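Local atomic coordinates of 2-dehydro-3-deoxyphosphogluconate aldolase (Vibrio fischeri, PDB entry 3NZR), a protein that belongs to the KDGP aldolase family, whose members are built on the TIM-barrel (beta/alpha) fold. Residues A[22-25]-A[26-30]; A[178-181]-A[182-186]; A[238-241]-A[242-246]. All coordinates share one frame; numbering follows the deposited sequence.

Interaction 1: A[22-25]-A[26-30]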
loop_
_atom_site.group_PDB
_atom_site.type_symbol
_atom_site.label_atom_id
_atom_site.label_comp_id
_atom_site.label_asym_id
_atom_site.label_seq_id
_atom_site.Cartn_x
_atom_site.Cartn_y
_atom_site.Cartn_z
ATOM N N SER A 22 21.269 -19.964 -13.294
ATOM C CA SER A 22 21.110 -21.349 -12.802
ATOM C C SER A 22 21.635 -21.347 -11.380
ATOM O O SER A 22 22.339 -20.386 -10.958
ATOM C CB SER A 22 21.965 -22.321 -13.624
ATOM O OG SER A 22 23.342 -22.094 -13.329
ATOM N N VAL A 23 21.282 -22.388 -10.651
ATOM C CA VAL A 23 21.787 -22.561 -9.304
ATOM C C VAL A 23 23.309 -22.527 -9.275
ATOM O O VAL A 23 23.888 -21.987 -8.339
ATOM C CB VAL A 23 21.265 -23.893 -8.670
ATOM C CG1 VAL A 23 22.048 -24.271 -7.394
ATOM C CG2 VAL A 23 19.843 -23.707 -8.331
ATOM N N ASP A 24 23.949 -23.091 -10.283
ATOM C CA ASP A 24 25.425 -23.171 -10.313
ATOM C C ASP A 24 26.030 -21.773 -10.581
ATOM O O ASP A 24 27.072 -21.348 -9.996
ATOM C CB ASP A 24 25.873 -24.159 -11.396
ATOM C CG ASP A 24 27.393 -24.382 -11.404
ATOM O OD1 ASP A 24 27.969 -24.655 -10.322
ATOM O OD2 ASP A 24 28.012 -24.253 -12.494
ATOM N N ASN A 25 25.335 -21.042 -11.447
ATOM C CA ASN A 25 25.714 -19.674 -11.731
ATOM C C ASN A 25 25.641 -18.869 -10.437
ATOM O O ASN A 25 26.526 -18.054 -10.164
ATOM C CB ASN A 25 24.817 -19.127 -12.833
ATOM C CG ASN A 25 25.243 -17.762 -13.355
ATOM O OD1 ASN A 25 24.379 -16.933 -13.679
ATOM N ND2 ASN A 25 26.533 -17.555 -13.531
ATOM N N ALA A 26 24.553 -19.063 -9.685
ATOM C CA ALA A 26 24.382 -18.384 -8.401
ATOM C C ALA A 26 25.546 -18.604 -7.410
ATOM O O ALA A 26 26.038 -17.647 -6.819
ATOM C CB ALA A 26 23.091 -18.771 -7.741
ATOM N N ALA A 27 25.966 -19.852 -7.247
ATOM C CA ALA A 27 27.187 -20.192 -6.472
ATOM C C ALA A 27 28.395 -19.396 -6.927
ATOM O O ALA A 27 29.123 -18.818 -6.089
ATOM C CB ALA A 27 27.480 -21.697 -6.561
ATOM N N ASP A 28 28.624 -19.371 -8.259
ATOM C CA ASP A 28 29.784 -18.650 -8.812
ATOM C C ASP A 28 29.667 -17.156 -8.564
ATOM O O ASP A 28 30.632 -16.501 -8.261
ATOM C CB ASP A 28 29.978 -18.905 -10.336
ATOM C CG ASP A 28 30.336 -20.386 -10.678
ATOM O OD1 ASP A 28 30.483 -21.230 -9.753
ATOM O OD2 ASP A 28 30.436 -20.691 -11.904
ATOM N N ILE A 29 28.441 -16.630 -8.680
ATOM C CA ILE A 29 28.225 -15.204 -8.493
ATOM C C ILE A 29 28.505 -14.838 -7.055
ATOM O O ILE A 29 29.193 -13.854 -6.793
ATOM C CB ILE A 29 26.767 -14.813 -8.855
ATOM C CG1 ILE A 29 26.564 -14.821 -10.375
ATOM C CG2 ILE A 29 26.376 -13.460 -8.189
ATOM C CD1 ILE A 29 25.020 -14.937 -10.735
ATOM N N TYR A 30 28.026 -15.660 -6.144
ATOM C CA TYR A 30 28.200 -15.419 -4.685
ATOM C C TYR A 30 29.702 -15.399 -4.291
ATOM O O TYR A 30 30.174 -14.445 -3.653
ATOM C CB TYR A 30 27.440 -16.471 -3.883
ATOM C CG TYR A 30 27.384 -16.195 -2.407
ATOM C CD1 TYR A 30 26.459 -15.297 -1.873
ATOM C CD2 TYR A 30 28.259 -16.819 -1.544
ATOM C CE1 TYR A 30 26.428 -15.042 -0.496
ATOM C CE2 TYR A 30 28.222 -16.588 -0.193
ATOM C CZ TYR A 30 27.307 -15.714 0.337
ATOM O OH TYR A 30 27.325 -15.491 1.709
HETATM O O HOH W 1 28.597 -19.581 -13.707
#

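Interaction 2: A[178-181]-A[182-186]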
loop_
_atom_site.group_PDB
_atom_site.type_symbol
_atom_site.label_atom_id
_atom_site.label_comp_id
_atom_site.label_asym_id
_atom_site.label_seq_id
_atom_site.Cartn_x
_atom_site.Cartn_y
_atom_site.Cartn_z
ATOM N N VAL A 178 16.522 12.166 -6.659
ATOM C CA VAL A 178 15.993 11.035 -5.871
ATOM C C VAL A 178 16.948 10.582 -4.792
ATOM O O VAL A 178 16.537 10.290 -3.648
ATOM C CB VAL A 178 15.579 9.888 -6.778
ATOM C CG1 VAL A 178 15.192 8.669 -5.916
ATOM C CG2 VAL A 178 14.483 10.335 -7.696
ATOM N N ALA A 179 18.254 10.549 -5.127
ATOM C CA ALA A 179 19.308 10.179 -4.192
ATOM C C ALA A 179 19.317 11.195 -3.065
ATOM O O ALA A 179 19.389 10.794 -1.914
ATOM C CB ALA A 179 20.706 10.168 -4.868
ATOM N N LYS A 180 19.268 12.501 -3.376
ATOM C CA LYS A 180 19.212 13.524 -2.316
ATOM C C LYS A 180 18.045 13.323 -1.367
ATOM O O LYS A 180 18.188 13.357 -0.129
ATOM C CB LYS A 180 19.090 14.901 -2.925
ATOM C CG LYS A 180 19.111 16.054 -1.876
ATOM C CD LYS A 180 19.121 17.459 -2.547
ATOM C CE LYS A 180 19.793 18.517 -1.609
ATOM N NZ LYS A 180 20.077 19.817 -2.314
ATOM N N ALA A 181 16.888 13.035 -1.933
ATOM C CA ALA A 181 15.676 12.830 -1.129
ATOM C C ALA A 181 15.839 11.572 -0.260
ATOM O O ALA A 181 15.495 11.594 0.932
ATOM C CB ALA A 181 14.408 12.737 -2.029
ATOM N N CYS A 182 16.416 10.505 -0.827
ATOM C CA CYS A 182 16.652 9.269 -0.069
ATOM C C CYS A 182 17.583 9.541 1.134
ATOM O O CYS A 182 17.340 9.081 2.275
ATOM C CB CYS A 182 17.238 8.184 -0.940
ATOM S SG CYS A 182 15.955 7.327 -1.995
ATOM N N ALA A 183 18.635 10.295 0.862
ATOM C CA ALA A 183 19.653 10.596 1.870
ATOM C C ALA A 183 19.055 11.419 3.029
ATOM O O ALA A 183 19.257 11.131 4.202
ATOM C CB ALA A 183 20.764 11.357 1.198
ATOM N N ASP A 184 18.279 12.418 2.663
ATOM C CA ASP A 184 17.615 13.331 3.603
ATOM C C ASP A 184 16.488 12.670 4.460
ATOM O O ASP A 184 16.290 13.049 5.581
ATOM C CB ASP A 184 17.038 14.517 2.819
ATOM C CG ASP A 184 18.137 15.499 2.296
ATOM O OD1 ASP A 184 19.333 15.347 2.659
ATOM O OD2 ASP A 184 17.798 16.424 1.498
ATOM N N LYS A 185 15.776 11.692 3.907
ATOM C CA LYS A 185 14.753 10.924 4.640
ATOM C C LYS A 185 15.254 9.568 5.103
ATOM O O LYS A 185 14.476 8.657 5.511
ATOM C CB LYS A 185 13.546 10.731 3.732
ATOM C CG LYS A 185 12.620 11.929 3.783
ATOM C CD LYS A 185 11.189 11.592 3.258
ATOM C CE LYS A 185 11.205 11.954 1.883
ATOM N NZ LYS A 185 12.370 12.855 1.380
ATOM N N ASP A 186 16.552 9.386 4.922
ATOM C CA ASP A 186 17.266 8.211 5.397
ATOM C C ASP A 186 16.696 6.865 4.883
ATOM O O ASP A 186 16.399 5.973 5.657
ATOM C CB ASP A 186 17.207 8.220 6.889
ATOM C CG ASP A 186 17.842 7.020 7.473
ATOM O OD1 ASP A 186 18.934 6.586 6.968
ATOM O OD2 ASP A 186 17.243 6.479 8.437
#

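Interaction 3: A[238-241]-A[242-246]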
loop_
_atom_site.group_PDB
_atom_site.type_symbol
_atom_site.label_atom_id
_atom_site.label_comp_id
_atom_site.label_asym_id
_atom_site.label_seq_id
_atom_site.Cartn_x
_atom_site.Cartn_y
_atom_site.Cartn_z
ATOM N N THR A 238 34.613 -7.630 -11.229
ATOM C CA THR A 238 34.879 -6.300 -11.700
ATOM C C THR A 238 33.988 -5.261 -10.996
ATOM O O THR A 238 34.465 -4.224 -10.540
ATOM C CB THR A 238 34.713 -6.293 -13.230
ATOM O OG1 THR A 238 35.558 -7.325 -13.772
ATOM C CG2 THR A 238 35.048 -4.941 -13.872
ATOM N N LEU A 239 32.690 -5.516 -10.902
ATOM C CA LEU A 239 31.821 -4.594 -10.173
ATOM C C LEU A 239 32.217 -4.513 -8.665
ATOM O O LEU A 239 32.181 -3.452 -8.053
ATOM C CB LEU A 239 30.394 -5.071 -10.308
ATOM C CG LEU A 239 29.665 -4.931 -11.673
ATOM C CD1 LEU A 239 28.413 -5.810 -11.704
ATOM C CD2 LEU A 239 29.264 -3.513 -11.904
ATOM N N LEU A 240 32.653 -5.633 -8.095
ATOM C CA LEU A 240 33.025 -5.636 -6.657
ATOM C C LEU A 240 34.277 -4.796 -6.495
ATOM O O LEU A 240 34.340 -3.982 -5.584
ATOM C CB LEU A 240 33.268 -7.019 -6.076
ATOM C CG LEU A 240 33.772 -7.125 -4.620
ATOM C CD1 LEU A 240 32.670 -6.663 -3.560
ATOM C CD2 LEU A 240 34.270 -8.563 -4.288
ATOM N N ASP A 241 35.244 -4.968 -7.385
ATOM C CA ASP A 241 36.487 -4.220 -7.259
ATOM C C ASP A 241 36.242 -2.711 -7.476
ATOM O O ASP A 241 36.799 -1.884 -6.778
ATOM C CB ASP A 241 37.505 -4.732 -8.249
ATOM C CG ASP A 241 38.173 -6.057 -7.809
ATOM O OD1 ASP A 241 38.034 -6.497 -6.632
ATOM O OD2 ASP A 241 38.833 -6.658 -8.687
HETATM N N MSE A 242 35.390 -2.375 -8.450
HETATM C CA MSE A 242 34.952 -1.009 -8.642
HETATM C C MSE A 242 34.289 -0.446 -7.398
HETATM O O MSE A 242 34.528 0.716 -7.029
HETATM C CB MSE A 242 33.983 -0.886 -9.832
HETATM C CG MSE A 242 34.656 -1.029 -11.165
HETATM SE SE MSE A 242 33.341 -0.897 -12.676
HETATM C CE MSE A 242 34.635 -1.005 -14.188
ATOM N N THR A 243 33.508 -1.277 -6.724
ATOM C CA THR A 243 32.842 -0.824 -5.520
ATOM C C THR A 243 33.899 -0.538 -4.398
ATOM O O THR A 243 33.841 0.485 -3.716
ATOM C CB THR A 243 31.786 -1.860 -5.110
ATOM O OG1 THR A 243 30.827 -1.997 -6.198
ATOM C CG2 THR A 243 31.081 -1.484 -3.781
ATOM N N LYS A 244 34.925 -1.376 -4.303
ATOM C CA LYS A 244 35.941 -1.196 -3.245
ATOM C C LYS A 244 36.710 0.082 -3.493
ATOM O O LYS A 244 36.956 0.853 -2.536
ATOM C CB LYS A 244 36.916 -2.369 -3.218
ATOM C CG LYS A 244 36.263 -3.661 -2.907
ATOM C CD LYS A 244 37.266 -4.797 -2.743
ATOM C CE LYS A 244 36.570 -6.072 -2.269
ATOM N NZ LYS A 244 37.536 -7.212 -2.134
ATOM N N LYS A 245 37.037 0.313 -4.764
ATOM C CA LYS A 245 37.670 1.549 -5.205
ATOM C C LYS A 245 36.821 2.809 -5.026
ATOM O O LYS A 245 37.381 3.889 -4.832
ATOM C CB LYS A 245 38.092 1.444 -6.655
ATOM C CG LYS A 245 38.777 2.694 -7.189
ATOM C CD LYS A 245 39.408 2.452 -8.549
ATOM C CE LYS A 245 39.933 3.769 -9.156
ATOM N NZ LYS A 245 40.051 3.752 -10.655
ATOM N N LEU A 246 35.490 2.683 -5.110
ATOM C CA LEU A 246 34.592 3.826 -4.950
ATOM C C LEU A 246 34.597 4.264 -3.496
ATOM O O LEU A 246 34.549 5.426 -3.205
ATOM C CB LEU A 246 33.130 3.482 -5.339
ATOM C CG LEU A 246 32.722 3.486 -6.808
ATOM C CD1 LEU A 246 31.324 2.838 -6.938
ATOM C CD2 LEU A 246 32.748 4.895 -7.398
#

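Interaction 1: A[22-25]-A[26-30]
An N-capped first turn begins helix 23-32: S22 stands at the N-cap, and the contact runs from this cap into the second turn. S22 OG accepts from the backbone N of N25 at 2.9 Å, while its carbonyl takes the first helical bond, A26 N to S22 O at 2.9 Å, so both the side chain and the backbone of the cap residue tie down the start of the helix. A27 N and D28 N continue the series to the carbonyls of V23 and D24, and I29 N to N25 O is the shortest of the four at 2.8 Å.

On one flank the amide of N25 crosses the I29 side chain at an angle. N25 CG lies anti to the backbone N (chi1 -172°), which carries the amide across the end of I29, where OD1 meets CD1 at 3.6 Å. I29 CG1 also rests against N25 O. The amide is held at both ends: OD1 accepts from G21 N, and ND2 donates to T231 O and to a water 2.9 Å away. That water in turn donates to D28 OD2 at 2.8 Å, bridging the amide to the carboxylate. D24 OD1 and D28 OD1 are 4.3 Å apart, like charges one turn from each other.

The helix belongs to the beta-alpha-beta unit of strand 16-19, helix 23-32 and strand 37-42. A26 and I29 face V39, I29 also touches T231 of strand 230-231, and V23 packs on K58 and Y59 of helix 49-61.

Interaction 2: A[178-181]-A[182-186]
C182 meets V178 one turn back, in the last turns of helix 172-184. Its N donates to V178 O at 2.8 Å, and its thiol turns to the same side of the helix, with SG 4.2 Å from V178 CG1 in an apolar contact. A183 follows with a bond from its N to A179 O; its methyl lies against that carbonyl and the next one, CB being 3.4 Å from A179 O.

D184 N binds K180 O at 2.9 Å. The carboxylate folds back over this turn because CG is anti to the carbonyl carbon (chi1 -72°), and OD2 comes to rest 3.6 Å from K180 CG. The two side chains run at a slant to one another: K180 is stretched out beyond CG, so its aliphatic root meets the acid while its ammonium lies farther off, NZ being 5.6 Å from D184 OD2, too far for a salt bridge, so any attraction is probably weak.

K185 is the first residue to leave helical backbone angles. Its N still reaches A181 O at 3.0 Å, and the side chain bends at chi3 (-94°) to curl back, bringing NZ to the same oxygen in a weak bond of 3.4 Å and near A181 CB. Because chi4 is almost eclipsed (-15°), the placing of NZ and this weak bond are doubtful. At D186 phi turns positive, which makes it the C-prime residue of a Schellman motif, with F187 N directed to C182 O and D186 N, weakly, to A183 O; the motif closes the helix that ends at D184.

This is the helix of the unit strand 160-163, helix 172-184, strand 188-191. V178, A179 and C182 pack on L189, C182 also touches V161, and A181 and K185 lie against I150 of helix 146-155.

Interaction 3: A[238-241]-A[242-246]
L239 O is gripped by two donors of one residue, T243. The hydroxyl gives the shorter bond, OG1 to L239 O at 2.7 Å, and the backbone N adds another at 2.9 Å. They arrive from opposite faces of the carbonyl plane. T243 OG1 lies anti to its own carbonyl carbon (chi1 -60°), which points the hydroxyl back along the helix at the turn before; it is also hydrogen-bonded to Y200 OH.

T238 and M242, a selenomethionine, run side by side in the same direction, T238 CG2 meeting M242 CE at 4.0 Å. Farther round, the extended chain of K244 passes at a slant over L240, with CE 3.8 Å from L240 CG. Its ammonium goes on to a salt bridge with E34 and stays 4.6 Å from D241 OD1, beyond salt-bridge range; D241 is paired instead with K237 through OD2.

Helix 233-247 is the last of the chain. L239 and T243 pack on L16 of strand 16-19, the first strand of the parallel sheet, while M242 and L246 face helix 200-209 through E201, M204 and Q205.

Overall arrangement
All three contacts lie in helices on the outside of the barrel, each centred 17 or 18 Å from the centre of the chain. Interactions 1 and 2 sit on opposite sides of that centre, 33 Å apart between their own centres, one starting a helix and the other ending one. Interaction 3 is nearer to interaction 1, about 7 Å between nearest atoms, without touching it; strand 16-19, on which helix 233-247 packs, is the one that leads into helix 23-32. Interactions 2 and 3 are about 13 Å apart at their nearest atoms. A bound magnesium ion lies about 6 Å from the K244 side chain of interaction 3, and one about 14 Å from that of I29 in interaction 1.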